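Side-chain contacts in Bd3460 (Bdellovibrio bacteriovorus, PDB 5CEC), which binds the predatory endopeptidase Bd3459 through an ankyrin-repeat fold and, as its immunity protein, probably protects the predator from its own enzyme during cell invasion: residues B[174-177]-B[178-181]; B[130-134]-B[135-139]; B[63-66]-B[67-70]. All coordinates share one frame; numbering follows the deposited sequence.

Overall arrangement
Each of the three contacts is the start of a helix in the ankyrin solenoid, with a threonine as N-cap. In chain order contact 3 (residues 63-70) comes first, then contact 2 (residues 130-139), whose centre lies about 6 Å from that of the chain, and contact 1 (residues 174-181) follows. The centres of contacts 3 and 2 are about 20 Å apart and those of contacts 2 and 1 about 15 Å, while contacts 3 and 1 stand on opposite sides of the chain's centre, their own centres about 33 Å apart. All three have at least one residue packed on the neighbouring chain of Bd3459.

Contact 1 of 3, residues B[174-177]-B[178-181]; sequences YGTP and ADID
Thr176 and Asp179 hold each other in a reciprocal capping box that starts helix 177-185, just after the glycine turn leaving helix 167-174. The hydroxyl OG1 of Thr176 accepts from Asp179 N at 3.0 Å. In return the carboxylate reaches back, and its OD2 accepts from Thr176 N, also at 3.0 Å, with the N-H coming from above the carboxylate plane. Two torsions make the exchange possible: Thr176 OG1 sits between its own N and carbonyl carbon (chi1 64°), and Asp179 CG lies beside its own N, opposite the carbonyl carbon (chi1 -70°). Asp179 OD2 also comes within 3.3 Å of Gly175 CA.

This is the tight side. Ile180 is buried, packing on Leu168 and Val171 of helix 167-174 and on Leu216 of helix 210-218, while its N bonds Thr176 O. Gly348 of the neighbouring Bd3459 chain packs on both Thr176 and Asp179, which places the box at the interface with Bd3459.

Round the turn the packing opens out to solvent. Ala178 is exposed, and a water donates to both Pro177 O and Asp181 OD1, at 2.9 Å each; the same carboxylate oxygen has its stronger partner in Lys219, a salt bridge. Asp181 N makes the next backbone bond, to Pro177 O. An anionic Asp179 beside the amino end of a helix would be stabilised by the helix dipole, consistent with a carboxylate that stays ionised.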
ATOM      1  N   TYR B 174     -20.455  -8.873  10.586  1.00 16.23           N
ATOM      2  CA  TYR B 174     -19.622  -7.783  10.117  1.00 15.97           C
ATOM      3  C   TYR B 174     -19.806  -7.401   8.651  1.00 15.27           C
ATOM      4  O   TYR B 174     -19.058  -6.556   8.125  1.00 17.36           O
ATOM      5  CB  TYR B 174     -18.167  -8.128  10.383  1.00 15.43           C
ATOM      6  CG  TYR B 174     -17.877  -8.482  11.829  1.00 16.29           C
ATOM      7  CD1 TYR B 174     -18.190  -7.573  12.850  1.00 16.54           C
ATOM      8  CD2 TYR B 174     -17.339  -9.699  12.192  1.00 17.35           C
ATOM      9  CE1 TYR B 174     -17.947  -7.864  14.173  1.00 17.85           C
ATOM     10  CE2 TYR B 174     -17.056  -9.988  13.525  1.00 18.29           C
ATOM     11  CZ  TYR B 174     -17.395  -9.075  14.509  1.00 17.61           C
ATOM     12  OH  TYR B 174     -17.157  -9.354  15.813  1.00 21.72           O
ATOM     13  N   GLY B 175     -20.800  -7.993   7.989  1.00 16.33           N
ATOM     14  CA  GLY B 175     -21.051  -7.758   6.585  1.00 16.90           C
ATOM     15  C   GLY B 175     -22.363  -7.075   6.324  1.00 17.44           C
ATOM     16  O   GLY B 175     -22.963  -6.450   7.212  1.00 17.31           O
ATOM     17  N   THR B 176     -22.772  -7.159   5.070  1.00 17.90           N
ATOM     18  CA  THR B 176     -23.916  -6.432   4.567  1.00 19.03           C
ATOM     19  C   THR B 176     -25.029  -7.355   4.110  1.00 18.68           C
ATOM     20  O   THR B 176     -24.811  -8.550   3.912  1.00 18.15           O
ATOM     21  CB  THR B 176     -23.527  -5.629   3.335  1.00 20.37           C
ATOM     22  OG1 THR B 176     -23.136  -6.528   2.294  1.00 21.06           O
ATOM     23  CG2 THR B 176     -22.392  -4.629   3.616  1.00 21.07           C
ATOM     24  N   PRO B 177     -26.238  -6.784   3.881  1.00 18.93           N
ATOM     25  CA  PRO B 177     -27.302  -7.583   3.304  1.00 19.40           C
ATOM     26  C   PRO B 177     -26.931  -8.179   1.943  1.00 18.84           C
ATOM     27  O   PRO B 177     -27.286  -9.327   1.656  1.00 18.58           O
ATOM     28  CB  PRO B 177     -28.446  -6.588   3.215  1.00 20.03           C
ATOM     29  CG  PRO B 177     -28.253  -5.743   4.427  1.00 20.99           C
ATOM     30  CD  PRO B 177     -26.765  -5.516   4.430  1.00 19.90           C
ATOM     31  N   ALA B 178     -26.146  -7.452   1.155  1.00 18.87           N
ATOM     32  CA  ALA B 178     -25.696  -7.979  -0.133  1.00 19.76           C
ATOM     33  C   ALA B 178     -24.761  -9.181   0.033  1.00 18.61           C
ATOM     34  O   ALA B 178     -24.813 -10.110  -0.755  1.00 19.55           O
ATOM     35  CB  ALA B 178     -25.015  -6.908  -0.937  1.00 21.59           C
ATOM     36  N   ASP B 179     -23.925  -9.173   1.069  1.00 17.96           N
ATOM     37  CA  ASP B 179     -23.054 -10.307   1.369  1.00 17.69           C
ATOM     38  C   ASP B 179     -23.900 -11.525   1.739  1.00 16.96           C
ATOM     39  O   ASP B 179     -23.587 -12.654   1.326  1.00 17.39           O
ATOM     40  CB  ASP B 179     -22.148 -10.051   2.559  1.00 19.48           C
ATOM     41  CG  ASP B 179     -21.052  -9.039   2.334  1.00 20.99           C
ATOM     42  OD1 ASP B 179     -20.565  -8.866   1.184  1.00 27.83           O
ATOM     43  OD2 ASP B 179     -20.643  -8.449   3.379  1.00 21.76           O
ATOM     44  N   ILE B 180     -24.953 -11.308   2.544  1.00 16.66           N
ATOM     45  CA  ILE B 180     -25.870 -12.388   2.895  1.00 17.54           C
ATOM     46  C   ILE B 180     -26.491 -12.981   1.623  1.00 17.34           C
ATOM     47  O   ILE B 180     -26.536 -14.194   1.446  1.00 17.43           O
ATOM     48  CB  ILE B 180     -26.961 -11.900   3.889  1.00 19.14           C
ATOM     49  CG1 ILE B 180     -26.375 -11.456   5.230  1.00 22.19           C
ATOM     50  CG2 ILE B 180     -28.063 -12.938   4.071  1.00 19.77           C
ATOM     51  CD1 ILE B 180     -25.842 -12.542   6.119  1.00 25.77           C
ATOM     52  N   ASP B 181     -26.954 -12.118   0.722  1.00 16.75           N
ATOM     53  CA  ASP B 181     -27.555 -12.604  -0.510  1.00 18.21           C
ATOM     54  C   ASP B 181     -26.570 -13.417  -1.336  1.00 17.89           C
ATOM     55  O   ASP B 181     -26.969 -14.407  -1.918  1.00 19.17           O
ATOM     56  CB  ASP B 181     -28.068 -11.418  -1.350  1.00 20.53           C
ATOM     57  CG  ASP B 181     -29.327 -10.750  -0.771  1.00 25.41           C
ATOM     58  OD1 ASP B 181     -30.017 -11.315   0.091  1.00 31.14           O
ATOM     59  OD2 ASP B 181     -29.631  -9.638  -1.223  1.00 32.49           O
TER
HETATM   60  O   HOH W   1     -29.976  -9.863   2.605  1.00 29.37           O

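Contact 2 of 3, residues B[130-134]-B[135-139]; sequences EGDTL and FMRAA
The guanidinium of Arg137 meets Asp132 edge on. OD2 of the aspartate and a bridging water both lie at its edge, in its plane, and the salt bridge from NH2 to Asp132 OD2 spans 2.9 Å. The carboxylate is turned 78° against the guanidinium and receives the N-H on the anti side of OD2. The other flat group, the Phe135 ring, carries the CB of Ala139 on one face, 4.0 Å above the plane and offset toward the rim; elsewhere it packs on Ile149, Leu150, Ile157 and Ala167. Both belong to the start of helix 134-141, where Thr133-Leu134-Phe135-Met136 takes the place of the Thr-Pro-Leu-His tetrapeptide that opens the first helix of many ankyrin repeats.

Thr133 is the N-cap. Its OG1 accepts from Met136 N at 3.0 Å, and its carbonyl receives Arg137 N; next along the helix, Ala138 N bonds Leu134 O. Arg137 leaves the helix with CG opposite its backbone N (chi1 -174°), then bends at chi2 and chi3, which folds the guanidinium back over the preceding loop to Asp132. There the bridging water donates to Asp132 OD2 and accepts from Arg137 NE, 2.8 Å each, so ion pair and water together fix the rotation of the guanidinium. NH2 also gives a bond to a second water. Gln400 of the neighbouring Bd3459 chain packs on Arg137.

The remaining oxygen, Asp132 OD1, is bonded to Asn161 ND2. On the helix side, the methyl of Met136, brought round by a bend at chi3, lies against it, with CE 3.5 Å from Asp132 OD1.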
ATOM      1  N   GLU B 130     -10.367 -19.574  15.710  1.00 17.96           N
ATOM      2  CA  GLU B 130     -11.652 -19.945  15.153  1.00 18.89           C
ATOM      3  C   GLU B 130     -11.571 -21.115  14.177  1.00 17.15           C
ATOM      4  O   GLU B 130     -12.589 -21.775  13.906  1.00 17.72           O
ATOM      5  CB  GLU B 130     -12.286 -18.766  14.384  1.00 21.68           C
ATOM      6  CG  GLU B 130     -12.360 -17.434  15.105  1.00 24.89           C
ATOM      7  CD  GLU B 130     -11.115 -16.574  14.937  1.00 27.10           C
ATOM      8  OE1 GLU B 130     -10.095 -17.028  14.355  1.00 29.24           O
ATOM      9  OE2 GLU B 130     -11.192 -15.413  15.368  1.00 34.25           O
ATOM     10  N   GLY B 131     -10.389 -21.348  13.600  1.00 16.31           N
ATOM     11  CA  GLY B 131     -10.254 -22.348  12.538  1.00 16.62           C
ATOM     12  C   GLY B 131     -11.129 -22.022  11.333  1.00 16.40           C
ATOM     13  O   GLY B 131     -11.751 -22.899  10.732  1.00 16.69           O
ATOM     14  N   ASP B 132     -11.191 -20.750  10.972  1.00 15.85           N
ATOM     15  CA  ASP B 132     -11.938 -20.318   9.802  1.00 14.93           C
ATOM     16  C   ASP B 132     -11.458 -21.079   8.562  1.00 14.15           C
ATOM     17  O   ASP B 132     -10.252 -21.330   8.383  1.00 15.39           O
ATOM     18  CB  ASP B 132     -11.747 -18.836   9.536  1.00 15.12           C
ATOM     19  CG  ASP B 132     -12.580 -17.928  10.421  1.00 15.14           C
ATOM     20  OD1 ASP B 132     -13.475 -18.409  11.139  1.00 17.00           O
ATOM     21  OD2 ASP B 132     -12.327 -16.703  10.302  1.00 16.79           O
ATOM     22  N   THR B 133     -12.425 -21.468   7.745  1.00 14.25           N
ATOM     23  CA  THR B 133     -12.085 -22.012   6.441  1.00 14.31           C
ATOM     24  C   THR B 133     -11.544 -20.921   5.532  1.00 13.46           C
ATOM     25  O   THR B 133     -11.853 -19.738   5.704  1.00 14.27           O
ATOM     26  CB  THR B 133     -13.266 -22.689   5.741  1.00 14.68           C
ATOM     27  OG1 THR B 133     -14.260 -21.698   5.465  1.00 14.91           O
ATOM     28  CG2 THR B 133     -13.845 -23.803   6.597  1.00 15.79           C
ATOM     29  N   LEU B 134     -10.749 -21.315   4.556  1.00 13.76           N
ATOM     30  CA  LEU B 134     -10.318 -20.390   3.492  1.00 13.71           C
ATOM     31  C   LEU B 134     -11.526 -19.686   2.856  1.00 13.77           C
ATOM     32  O   LEU B 134     -11.498 -18.469   2.601  1.00 13.80           O
ATOM     33  CB  LEU B 134      -9.538 -21.127   2.413  1.00 13.38           C
ATOM     34  CG  LEU B 134      -8.824 -20.253   1.396  1.00 14.12           C
ATOM     35  CD1 LEU B 134      -7.546 -19.688   2.020  1.00 14.90           C
ATOM     36  CD2 LEU B 134      -8.487 -21.041   0.146  1.00 14.63           C
ATOM     37  N   PHE B 135     -12.566 -20.469   2.577  1.00 13.70           N
ATOM     38  CA  PHE B 135     -13.781 -19.904   1.983  1.00 14.21           C
ATOM     39  C   PHE B 135     -14.347 -18.780   2.835  1.00 14.22           C
ATOM     40  O   PHE B 135     -14.709 -17.728   2.305  1.00 14.45           O
ATOM     41  CB  PHE B 135     -14.882 -20.958   1.755  1.00 14.44           C
ATOM     42  CG  PHE B 135     -16.135 -20.327   1.249  1.00 14.74           C
ATOM     43  CD1 PHE B 135     -16.196 -19.829  -0.032  1.00 14.83           C
ATOM     44  CD2 PHE B 135     -17.221 -20.152   2.094  1.00 14.65           C
ATOM     45  CE1 PHE B 135     -17.322 -19.144  -0.474  1.00 15.75           C
ATOM     46  CE2 PHE B 135     -18.328 -19.456   1.688  1.00 15.01           C
ATOM     47  CZ  PHE B 135     -18.392 -18.963   0.391  1.00 16.89           C
ATOM     48  N   MET B 136     -14.448 -19.005   4.142  1.00 13.80           N
ATOM     49  CA  MET B 136     -14.976 -17.970   5.024  1.00 14.00           C
ATOM     50  C   MET B 136     -14.207 -16.670   4.950  1.00 13.77           C
ATOM     51  O   MET B 136     -14.785 -15.598   4.908  1.00 14.13           O
ATOM     52  CB  MET B 136     -15.010 -18.459   6.479  1.00 15.36           C
ATOM     53  CG  MET B 136     -16.090 -19.452   6.717  1.00 16.14           C
ATOM     54  SD  MET B 136     -15.975 -20.253   8.325  1.00 17.78           S
ATOM     55  CE  MET B 136     -16.436 -18.922   9.423  1.00 17.82           C
ATOM     56  N   ARG B 137     -12.900 -16.768   4.953  1.00 12.96           N
ATOM     57  CA  ARG B 137     -12.060 -15.602   4.923  1.00 13.50           C
ATOM     58  C   ARG B 137     -12.239 -14.844   3.604  1.00 13.88           C
ATOM     59  O   ARG B 137     -12.363 -13.607   3.575  1.00 15.09           O
ATOM     60  CB  ARG B 137     -10.595 -15.977   5.195  1.00 14.14           C
ATOM     61  CG  ARG B 137      -9.660 -14.781   5.313  1.00 14.01           C
ATOM     62  CD  ARG B 137     -10.035 -13.775   6.392  1.00 14.20           C
ATOM     63  NE  ARG B 137     -10.309 -14.449   7.668  1.00 14.35           N
ATOM     64  CZ  ARG B 137      -9.393 -14.836   8.565  1.00 13.80           C
ATOM     65  NH1 ARG B 137      -8.126 -14.513   8.413  1.00 13.77           N
ATOM     66  NH2 ARG B 137      -9.768 -15.547   9.614  1.00 13.96           N
ATOM     67  N   ALA B 138     -12.235 -15.571   2.489  1.00 13.77           N
ATOM     68  CA  ALA B 138     -12.513 -14.953   1.176  1.00 14.78           C
ATOM     69  C   ALA B 138     -13.922 -14.354   1.108  1.00 14.77           C
ATOM     70  O   ALA B 138     -14.114 -13.266   0.574  1.00 16.45           O
ATOM     71  CB  ALA B 138     -12.315 -15.975   0.078  1.00 15.64           C
ATOM     72  N   ALA B 139     -14.904 -15.029   1.690  1.00 14.94           N
ATOM     73  CA  ALA B 139     -16.286 -14.549   1.635  1.00 15.98           C
ATOM     74  C   ALA B 139     -16.467 -13.212   2.270  1.00 16.47           C
ATOM     75  O   ALA B 139     -17.269 -12.407   1.814  1.00 18.29           O
ATOM     76  CB  ALA B 139     -17.250 -15.554   2.258  1.00 17.43           C
TER
HETATM   77  O   HOH W   2      -8.372 -15.959  12.109  1.00 20.19           O
HETATM   78  O   HOH W   3     -13.004 -15.131   8.073  1.00 17.49           O

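Contact 3 of 3, residues B[63-66]-B[67-70]; sequences GMTP and LMNA
A capping box of the ankyrin Thr-Pro-Leu-His type starts helix 66-72, with Met68 standing where the consensus has histidine. Thr65 OG1 accepts from Met68 N at 3.1 Å. The return bond, Thr65 N to Met68 SD, is weak at 3.6 Å, a sulfur doing what the histidine ring nitrogen usually does. Met68 CG lies beside its own N (chi1 -70°), which turns the chain back toward Thr65, and the extended run beyond CG carries SD to Thr65 N and CE to 3.5 Å from Gly63 O.

Thr65 O is gripped twice. Asn69 N gives it the usual helical bond, and Asn69 ND2, 3.0 Å away, adds a second from above the carbonyl plane; this second bond ties the amide to the helix start. Met64, bent at chi2 and chi3, curls over this group so that its CE rests 3.7 Å from Met68 CB.

Toward helix 99-105, Met64 and Met68 both pack on Phe102, and Met64 also touches Arg392 of the neighbouring Bd3459 chain. Pro66 and Asn69 lean on helix 31-39 through Asn34, while Ala70 abuts Ile78 and Val79 of helix 76-84.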
ATOM      1  N   GLY B  63       8.639 -22.987   9.489  1.00 18.50           N
ATOM      2  CA  GLY B  63       7.944 -23.800   8.476  1.00 18.90           C
ATOM      3  C   GLY B  63       7.687 -23.126   7.158  1.00 17.11           C
ATOM      4  O   GLY B  63       6.918 -23.642   6.348  1.00 18.00           O
ATOM      5  N   MET B  64       8.300 -21.963   6.931  1.00 17.98           N
ATOM      6  CA  MET B  64       8.068 -21.205   5.699  1.00 18.26           C
ATOM      7  C   MET B  64       8.875 -21.740   4.536  1.00 18.39           C
ATOM      8  O   MET B  64      10.043 -22.144   4.682  1.00 21.00           O
ATOM      9  CB  MET B  64       8.423 -19.729   5.899  1.00 18.60           C
ATOM     10  CG  MET B  64       7.634 -19.035   6.999  1.00 17.60           C
ATOM     11  SD  MET B  64       5.895 -18.823   6.587  1.00 18.16           S
ATOM     12  CE  MET B  64       5.978 -17.501   5.380  1.00 18.30           C
ATOM     13  N   THR B  65       8.266 -21.656   3.376  1.00 17.88           N
ATOM     14  CA  THR B  65       8.896 -21.902   2.085  1.00 18.89           C
ATOM     15  C   THR B  65       8.986 -20.600   1.290  1.00 18.97           C
ATOM     16  O   THR B  65       8.300 -19.623   1.599  1.00 18.00           O
ATOM     17  CB  THR B  65       8.038 -22.837   1.247  1.00 18.63           C
ATOM     18  OG1 THR B  65       6.750 -22.236   1.042  1.00 18.21           O
ATOM     19  CG2 THR B  65       7.895 -24.203   1.914  1.00 19.95           C
ATOM     20  N   PRO B  66       9.790 -20.597   0.216  1.00 19.19           N
ATOM     21  CA  PRO B  66       9.763 -19.471  -0.718  1.00 19.75           C
ATOM     22  C   PRO B  66       8.368 -19.132  -1.210  1.00 18.09           C
ATOM     23  O   PRO B  66       8.023 -17.939  -1.336  1.00 18.50           O
ATOM     24  CB  PRO B  66      10.638 -19.967  -1.879  1.00 20.97           C
ATOM     25  CG  PRO B  66      11.599 -20.897  -1.221  1.00 20.89           C
ATOM     26  CD  PRO B  66      10.855 -21.568  -0.121  1.00 19.58           C
ATOM     27  N   LEU B  67       7.591 -20.144  -1.569  1.00 16.83           N
ATOM     28  CA  LEU B  67       6.260 -19.884  -2.103  1.00 17.10           C
ATOM     29  C   LEU B  67       5.377 -19.172  -1.085  1.00 16.95           C
ATOM     30  O   LEU B  67       4.607 -18.274  -1.451  1.00 16.10           O
ATOM     31  CB  LEU B  67       5.605 -21.194  -2.557  1.00 16.32           C
ATOM     32  CG  LEU B  67       4.260 -21.028  -3.253  1.00 16.68           C
ATOM     33  CD1 LEU B  67       4.402 -20.316  -4.571  1.00 17.53           C
ATOM     34  CD2 LEU B  67       3.553 -22.351  -3.409  1.00 17.62           C
ATOM     35  N   MET B  68       5.425 -19.604   0.173  1.00 16.12           N
ATOM     36  CA  MET B  68       4.644 -18.926   1.223  1.00 15.60           C
ATOM     37  C   MET B  68       5.043 -17.472   1.355  1.00 16.42           C
ATOM     38  O   MET B  68       4.174 -16.615   1.514  1.00 17.64           O
ATOM     39  CB  MET B  68       4.796 -19.616   2.567  1.00 15.91           C
ATOM     40  CG  MET B  68       4.148 -20.981   2.678  1.00 15.72           C
ATOM     41  SD  MET B  68       4.798 -21.752   4.175  1.00 17.34           S
ATOM     42  CE  MET B  68       4.512 -23.465   3.788  1.00 18.62           C
ATOM     43  N   ASN B  69       6.340 -17.208   1.346  1.00 17.50           N
ATOM     44  CA  ASN B  69       6.827 -15.850   1.390  1.00 18.96           C
ATOM     45  C   ASN B  69       6.335 -15.008   0.222  1.00 18.75           C
ATOM     46  O   ASN B  69       5.890 -13.880   0.425  1.00 19.57           O
ATOM     47  CB  ASN B  69       8.356 -15.860   1.433  1.00 19.92           C
ATOM     48  CG  ASN B  69       8.903 -16.040   2.821  1.00 21.51           C
ATOM     49  OD1 ASN B  69       8.951 -15.094   3.585  1.00 26.14           O
ATOM     50  ND2 ASN B  69       9.331 -17.250   3.154  1.00 21.64           N
ATOM     51  N   ALA B  70       6.412 -15.537  -1.003  1.00 17.75           N
ATOM     52  CA  ALA B  70       5.959 -14.805  -2.179  1.00 17.98           C
ATOM     53  C   ALA B  70       4.455 -14.539  -2.112  1.00 16.89           C
ATOM     54  O   ALA B  70       3.989 -13.471  -2.500  1.00 19.11           O
ATOM     55  CB  ALA B  70       6.291 -15.577  -3.436  1.00 19.10           C
TER